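Cupin 2 conserved barrel domain protein (Desulfovibrio desulfuricans subsp. desulfuricans str. G20, PDB 2Q30) is of unknown function but adopts the RmlC-like cupin fold, a double-stranded beta-helix, and packs as a two-fold symmetric pair in the crystal. Local coordinates at the interface of chains A and B. Sequence-based numbering; all coordinates share one arbitrary frame. Chains: chain A/B, Uncharacterized protein.

Contacts 1 and 2 are neighbouring patches of one two-fold symmetric interface between chains A and B; the centres of their C-alpha atoms lie about 10 Å apart. They share A:Asn58, which faces B:Thr105 in contact 1 and B:Ile35 in contact 2. A:Phe33, A:Ile35, B:Asn58 and B:Val85 of contact 1 are the chain-exchanged twins of B:Phe33, B:Ile35, A:Asn58 and A:Val85 of contact 2. Contact 1 adds strand 100-107 near the axis, contact 2 strand 23-29 and B:Ser30. Amide and aliphatic groups thus pass into a more polar, probably charged, outer patch, consistent with a dimer, although the crystal alone does not prove one in solution.

Contact 1: the interface of chains A and B. Residues chain A 33, 35, 58, 103, 105; chain B 58, 60, 85, 105.
B:Asn58 of strand 56-63 pushes its side-chain amide into a recess formed by A:Thr105, A:Ile35 and A:Phe33, and it hides more surface than any other residue of this patch, 45 Å². Its ND2 donates a hydrogen bond of 3.2 Å to the hydroxyl OG1 of A:Thr105. The bond is bent, 140° at the hydrogen, and the acceptor sits 28° out of the amide plane, which suggests a bond of modest strength. With CG placed between the backbone N and the carbonyl carbon (chi1 75°), the amide points across to the other barrel. The same nitrogen also packs against carbon: CD1 of A:Ile35 lies 3.3 Å from ND2 of B:Asn58, and the A:Phe33 ring is inclined to the amide, with CE2 the ring atom nearest ND2.

Symmetry repeats the pairing in a slightly looser form. B:Thr105, second in hidden surface, offers OG1 to ND2 of A:Asn58, a hydrogen bond that is weak by its geometry. Beside the two amides, at the two-fold axis, the threonine methyls meet tip to tip, with CG2 of A:Thr105 at 4.0 Å from CG2 of B:Thr105.

Apolar groups flank this polar centre. A:Ile35 extends its chain from CG1 to CD1, and the terminal methyl meets B:Val85 tip to tip, 3.7 Å from CD1 to CG2. The other methyl of B:Val85, CG1, rests near CE1 of A:Phe33. On another side, the A:Leu103 and B:Val60 side chains pass at a slant, CD2 of A:Leu103 being 3.6 Å from CG2 of B:Val60.

The patch illustrates how a sheet-to-sheet contact can combine reciprocal amide-hydroxyl bonds with a hydrophobic surround: the polar pairs probably set the register of the two barrels, while the branched side chains supply much of the apolar contact that would hold a cupin dimer together.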
# COMPACT_ATOMS: atom_id res chain seq x y z
N PHE A 33 -4.33 8.05 -9.47
CA PHE A 33 -4.50 6.63 -9.19
C PHE A 33 -5.89 6.26 -8.65
O PHE A 33 -6.68 7.11 -8.26
CB PHE A 33 -3.38 6.05 -8.28
CG PHE A 33 -3.02 6.90 -7.06
CD1 PHE A 33 -3.92 7.76 -6.41
CD2 PHE A 33 -1.74 6.76 -6.50
CE1 PHE A 33 -3.53 8.49 -5.27
CE2 PHE A 33 -1.36 7.48 -5.35
CZ PHE A 33 -2.26 8.34 -4.75
N ILE A 35 -7.42 3.54 -5.81
CA ILE A 35 -7.03 2.77 -4.66
C ILE A 35 -8.29 2.05 -4.21
O ILE A 35 -9.31 2.70 -3.89
CB ILE A 35 -6.48 3.67 -3.53
CG1 ILE A 35 -5.35 4.56 -4.04
CG2 ILE A 35 -5.97 2.80 -2.38
CD1 ILE A 35 -4.75 5.53 -2.96
N ASN A 58 -0.12 -2.16 -7.66
CA ASN A 58 0.58 -2.83 -6.58
C ASN A 58 -0.52 -3.35 -5.64
O ASN A 58 -1.56 -2.69 -5.49
CB ASN A 58 1.68 -1.97 -5.93
CG ASN A 58 1.16 -0.89 -5.00
OD1 ASN A 58 0.69 -1.16 -3.92
ND2 ASN A 58 1.37 0.34 -5.39
N LEU A 103 -4.80 -3.98 -0.23
CA LEU A 103 -5.01 -2.66 -0.82
C LEU A 103 -4.37 -2.67 -2.18
O LEU A 103 -3.21 -3.04 -2.32
CB LEU A 103 -4.35 -1.58 0.04
CG LEU A 103 -4.72 -0.14 -0.36
CD1 LEU A 103 -6.23 0.12 -0.26
CD2 LEU A 103 -3.95 0.83 0.55
N THR A 105 -3.45 -0.33 -5.52
CA THR A 105 -3.22 1.01 -6.08
C THR A 105 -2.88 0.79 -7.55
O THR A 105 -1.96 0.03 -7.87
CB THR A 105 -2.09 1.78 -5.38
OG1 THR A 105 -2.43 1.88 -3.99
CG2 THR A 105 -1.94 3.19 -5.99
N ASN B 58 0.29 7.90 -1.72
CA ASN B 58 -0.42 7.27 -0.62
C ASN B 58 0.65 6.66 0.30
O ASN B 58 1.69 6.22 -0.18
CB ASN B 58 -1.57 6.32 -1.05
CG ASN B 58 -1.11 4.98 -1.61
OD1 ASN B 58 -0.49 4.19 -0.93
ND2 ASN B 58 -1.52 4.69 -2.83
N VAL B 60 0.97 3.80 3.30
CA VAL B 60 0.30 2.67 3.93
C VAL B 60 1.16 2.19 5.07
O VAL B 60 2.33 1.93 4.87
CB VAL B 60 0.06 1.48 2.94
CG1 VAL B 60 -0.68 0.34 3.65
CG2 VAL B 60 -0.76 1.96 1.71
N VAL B 85 -3.75 9.48 1.84
CA VAL B 85 -3.69 9.88 0.43
C VAL B 85 -3.57 11.39 0.47
O VAL B 85 -4.34 12.05 1.16
CB VAL B 85 -4.91 9.46 -0.38
CG1 VAL B 85 -4.69 9.86 -1.88
CG2 VAL B 85 -5.20 7.98 -0.21
N THR B 105 3.55 5.05 -2.26
CA THR B 105 3.38 4.97 -3.70
C THR B 105 3.14 6.38 -4.16
O THR B 105 2.25 7.02 -3.63
CB THR B 105 2.18 4.11 -4.04
OG1 THR B 105 2.47 2.78 -3.62
CG2 THR B 105 1.92 4.12 -5.56

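Contact 2: the interface of chains A and B. Residues chain A 56-58, 85; chain B 28, 30, 33, 35.
A:Glu56 reaches from the start of strand 56-63 across to B:Phe33, B:His28 and B:Ser30, and the two ends of its side chain do different work. CB stands above the plane of the B:Phe33 ring, at its CZ-CE1 side, 3.5 Å from CZ. CG stands beside the backbone N, anti to the carbonyl carbon (chi1 -75°), and the chain stays extended beyond it, carrying the carboxylate past the phenyl ring to the polar pair behind. There CD divides its two oxygens between different partners. OE2 accepts a hydrogen bond of 2.7 Å from NE2 of B:His28; the donor approaches from above the carboxylate plane, and the two flat groups are turned 70° apart. OE1 is met on its syn side by the hydroxyl OG of B:Ser30, although the modelled separation is too short to be taken at face value. The histidine bond should limit rotation of the carboxylate, and the serine, if its placement holds, may add to this; the carboxylate's charge may favour a protonated imidazole.

The B:His28 ring is also held on a face. CG1 of A:Val85 sits above the ring centre in a CH-pi contact, 3.6 Å from the centroid, with the methyl anti to the backbone N (chi1 -170°). The imidazole is therefore used twice, its NE2 for the carboxylate and its face for the valine.

Deeper in, CG2 of A:Val85 meets CD1 of B:Ile35 tip to tip at 3.8 Å. That isoleucine methyl also covers the rim of one face of B:Phe33. The phenyl ring is thus wedged between B:Ile35 CD1 and, on the opposite side of its plane, A:Glu56 CB, with the backbone carbon C of A:Leu57 in plane at its edge.

As an example of a patch farther from the two-fold axis, this one joins a carboxylate-imidazole hydrogen bond to an aromatic and aliphatic layer; it likely ties the outer part of the two-fold contact and orients one cupin barrel against the other.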
# COMPACT_ATOMS: atom_id res chain seq x y z
N GLU A 56 0.39 0.19 -14.17
CA GLU A 56 0.71 -0.87 -13.23
C GLU A 56 -0.18 -0.87 -12.00
O GLU A 56 -0.88 0.09 -11.75
CB GLU A 56 2.16 -0.70 -12.79
CG GLU A 56 3.16 -1.13 -13.84
CD GLU A 56 4.53 -0.60 -13.52
OE1 GLU A 56 4.74 0.60 -13.73
OE2 GLU A 56 5.40 -1.40 -13.12
N LEU A 57 -0.17 -1.97 -11.26
CA LEU A 57 -0.82 -1.98 -9.96
C LEU A 57 0.13 -2.51 -8.92
O LEU A 57 1.08 -3.22 -9.26
CB LEU A 57 -2.11 -2.82 -9.91
CG LEU A 57 -2.00 -4.35 -10.02
CD1 LEU A 57 -3.25 -5.01 -9.49
CD2 LEU A 57 -1.74 -4.76 -11.42
N ASN A 58 -0.12 -2.16 -7.66
CA ASN A 58 0.58 -2.83 -6.58
C ASN A 58 -0.52 -3.35 -5.64
O ASN A 58 -1.56 -2.69 -5.49
CB ASN A 58 1.68 -1.97 -5.93
CG ASN A 58 1.16 -0.89 -5.00
OD1 ASN A 58 0.69 -1.16 -3.92
ND2 ASN A 58 1.37 0.34 -5.39
N VAL A 85 3.82 -6.17 -7.44
CA VAL A 85 3.78 -5.10 -8.43
C VAL A 85 3.69 -5.76 -9.80
O VAL A 85 4.47 -6.66 -10.11
CB VAL A 85 5.00 -4.15 -8.40
CG1 VAL A 85 4.72 -2.89 -9.33
CG2 VAL A 85 5.27 -3.68 -6.99
N HIS B 28 9.95 -0.23 -6.02
CA HIS B 28 9.67 -0.24 -7.45
C HIS B 28 9.68 1.17 -8.00
O HIS B 28 9.28 2.09 -7.32
CB HIS B 28 8.28 -0.85 -7.69
CG HIS B 28 7.91 -0.96 -9.14
ND1 HIS B 28 8.40 -1.95 -9.95
CD2 HIS B 28 7.09 -0.21 -9.90
CE1 HIS B 28 7.90 -1.80 -11.17
NE2 HIS B 28 7.09 -0.75 -11.15
N SER B 30 8.94 3.09 -11.89
CA SER B 30 8.62 3.06 -13.31
C SER B 30 8.05 4.42 -13.70
O SER B 30 7.98 5.35 -12.88
CB SER B 30 7.59 1.96 -13.60
OG SER B 30 6.36 2.27 -13.00
N PHE B 33 4.51 4.80 -11.43
CA PHE B 33 4.64 5.16 -10.04
C PHE B 33 6.01 4.75 -9.45
O PHE B 33 6.74 3.93 -10.03
CB PHE B 33 3.47 4.63 -9.14
CG PHE B 33 3.10 3.13 -9.30
CD1 PHE B 33 3.99 2.15 -9.74
CD2 PHE B 33 1.83 2.71 -8.89
CE1 PHE B 33 3.60 0.80 -9.83
CE2 PHE B 33 1.45 1.38 -8.95
CZ PHE B 33 2.33 0.42 -9.43
N ILE B 35 7.53 3.38 -5.81
CA ILE B 35 7.12 2.70 -4.61
C ILE B 35 8.39 2.56 -3.78
O ILE B 35 9.41 1.97 -4.25
CB ILE B 35 6.48 1.32 -4.86
CG1 ILE B 35 5.33 1.40 -5.91
CG2 ILE B 35 5.96 0.76 -3.52
CD1 ILE B 35 4.85 0.01 -6.39